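Local coordinates for protein interferon-inducible and double-stranded-dependent eIF-2kinase (PDB 4KMF) that binds left-handed Z-DNA through this Zalpha domain, one part of a longer PKR-like kinase that probably phosphorylates the translation initiation factor eIF2alpha, at residues Ile11-Leu14 with Lys19-Ala22. Numbering follows the deposited sequence.
Sequences IDFL and KSIA
The hydroxyl of S20, hydrogen-bonded to the backbone oxygen of G18, faces F13 and L14 of helix 2-17. This contact lies in the winged helix-turn-helix fold of the Zalpha domain, where the chain leaves its first helix, turns through a short loop and enters the small edge strand 20-21. S20 OG is 3.6 Å from F13 CE1, approaching the ring obliquely, while S20 CB rests 3.8 Å from L14 CD2. Serine suits this buried place because its side chain is small enough to fit close to both hydrophobic neighbours, and the bond to G18 satisfies its polar end without a partner from the helix. The hydroxyl lies anti to its own carbonyl carbon (chi1 -59°), a torsion that puts OG beside the backbone N, where it meets G18 O.

With CG anti to the backbone N (chi1 -178°), the F13 ring extends to S20, CE1 being the atom that touches, while it also packs on I25, E28 and I29 of helix 22-29. S20 touches I25 as well, which joins that helix to this contact. L14, buried and branched, touches S20 through CD2 and also packs on V49 of strand 49-51. S20 also pairs through its backbone with W59, which ties the strand into the antiparallel sheet. Besides meeting the hydroxyl, F13 CE1 lies 4.1 Å from S20 CB.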
ATOM      1  N   ILE A  11     -12.972 -18.433   2.200  1.00 21.17           N
ATOM      2  CA  ILE A  11     -13.344 -19.523   1.281  1.00 22.06           C
ATOM      3  C   ILE A  11     -14.844 -19.856   1.353  1.00 22.70           C
ATOM      4  O   ILE A  11     -15.501 -20.017   0.313  1.00 22.32           O
ATOM      5  CB  ILE A  11     -12.477 -20.805   1.510  1.00 22.53           C
ATOM      6  CG1 ILE A  11     -10.997 -20.500   1.234  1.00 21.78           C
ATOM      7  CG2 ILE A  11     -12.966 -22.001   0.677  1.00 23.93           C
ATOM      8  CD1 ILE A  11     -10.671 -20.084  -0.198  1.00 24.38           C
ATOM      9  N   ASP A  12     -15.381 -19.933   2.570  1.00 24.19           N
ATOM     10  CA  ASP A  12     -16.812 -20.213   2.753  1.00 25.11           C
ATOM     11  C   ASP A  12     -17.658 -19.118   2.111  1.00 25.05           C
ATOM     12  O   ASP A  12     -18.683 -19.403   1.463  1.00 25.56           O
ATOM     13  CB  ASP A  12     -17.157 -20.330   4.249  1.00 27.25           C
ATOM     14  CG  ASP A  12     -16.548 -21.564   4.913  1.00 31.91           C
ATOM     15  OD1 ASP A  12     -16.111 -22.519   4.225  1.00 37.19           O
ATOM     16  OD2 ASP A  12     -16.527 -21.589   6.166  1.00 38.67           O
ATOM     17  N   PHE A  13     -17.232 -17.866   2.298  1.00 23.40           N
ATOM     18  CA  PHE A  13     -17.895 -16.743   1.671  1.00 22.73           C
ATOM     19  C   PHE A  13     -17.951 -16.881   0.137  1.00 22.99           C
ATOM     20  O   PHE A  13     -19.013 -16.646  -0.495  1.00 23.60           O
ATOM     21  CB  PHE A  13     -17.256 -15.412   2.080  1.00 23.57           C
ATOM     22  CG  PHE A  13     -17.955 -14.239   1.473  1.00 22.98           C
ATOM     23  CD1 PHE A  13     -17.508 -13.679   0.262  1.00 24.08           C
ATOM     24  CD2 PHE A  13     -19.128 -13.737   2.056  1.00 22.99           C
ATOM     25  CE1 PHE A  13     -18.226 -12.634  -0.342  1.00 24.05           C
ATOM     26  CE2 PHE A  13     -19.809 -12.664   1.469  1.00 22.80           C
ATOM     27  CZ  PHE A  13     -19.357 -12.115   0.283  1.00 23.00           C
ATOM     28  N   LEU A  14     -16.812 -17.215  -0.475  1.00 21.90           N
ATOM     29  CA  LEU A  14     -16.804 -17.393  -1.931  1.00 23.16           C
ATOM     30  C   LEU A  14     -17.620 -18.593  -2.376  1.00 24.28           C
ATOM     31  O   LEU A  14     -18.252 -18.529  -3.423  1.00 25.39           O
ATOM     32  CB  LEU A  14     -15.387 -17.437  -2.498  1.00 23.32           C
ATOM     33  CG  LEU A  14     -14.596 -16.151  -2.260  1.00 22.49           C
ATOM     34  CD1 LEU A  14     -13.118 -16.385  -2.516  1.00 21.56           C
ATOM     35  CD2 LEU A  14     -15.115 -14.983  -3.119  1.00 23.34           C
ATOM     36  N   LYS A  19     -18.207 -15.417  -7.252  1.00 25.12           N
ATOM     37  CA  LYS A  19     -17.051 -14.558  -7.462  1.00 25.13           C
ATOM     38  C   LYS A  19     -17.296 -13.139  -6.947  1.00 23.58           C
ATOM     39  O   LYS A  19     -18.380 -12.595  -7.095  1.00 24.32           O
ATOM     40  CB  LYS A  19     -16.606 -14.618  -8.922  1.00 25.17           C
ATOM     41  CG  LYS A  19     -17.549 -13.980  -9.913  1.00 28.81           C
ATOM     42  CD  LYS A  19     -17.181 -14.393 -11.352  1.00 32.64           C
ATOM     43  CE  LYS A  19     -18.359 -14.199 -12.282  1.00 36.69           C
ATOM     44  NZ  LYS A  19     -18.903 -12.824 -12.118  1.00 40.07           N
ATOM     45  N   SER A  20     -16.307 -12.564  -6.271  1.00 22.27           N
ATOM     46  CA  SER A  20     -16.514 -11.344  -5.494  1.00 21.44           C
ATOM     47  C   SER A  20     -15.269 -10.471  -5.532  1.00 20.68           C
ATOM     48  O   SER A  20     -14.168 -10.990  -5.630  1.00 20.21           O
ATOM     49  CB  SER A  20     -16.850 -11.687  -4.033  1.00 21.32           C
ATOM     50  OG  SER A  20     -18.037 -12.494  -3.947  1.00 22.13           O
ATOM     51  N   ILE A  21     -15.441  -9.155  -5.471  1.00 20.72           N
ATOM     52  CA  ILE A  21     -14.290  -8.274  -5.301  1.00 20.21           C
ATOM     53  C   ILE A  21     -13.940  -8.182  -3.811  1.00 19.19           C
ATOM     54  O   ILE A  21     -14.774  -8.503  -2.956  1.00 19.18           O
ATOM     55  CB  ILE A  21     -14.520  -6.879  -5.947  1.00 20.43           C
ATOM     56  CG1 ILE A  21     -15.646  -6.122  -5.222  1.00 21.46           C
ATOM     57  CG2 ILE A  21     -14.843  -7.068  -7.426  1.00 22.32           C
ATOM     58  CD1 ILE A  21     -15.649  -4.589  -5.470  1.00 23.07           C
ATOM     59  N   ALA A  22     -12.709  -7.771  -3.494  1.00 19.00           N
ATOM     60  CA  ALA A  22     -12.245  -7.695  -2.111  1.00 19.18           C
ATOM     61  C   ALA A  22     -13.142  -6.841  -1.220  1.00 19.85           C
ATOM     62  O   ALA A  22     -13.359  -7.180  -0.071  1.00 20.05           O
ATOM     63  CB  ALA A  22     -10.813  -7.162  -2.045  1.00 18.47           C
TER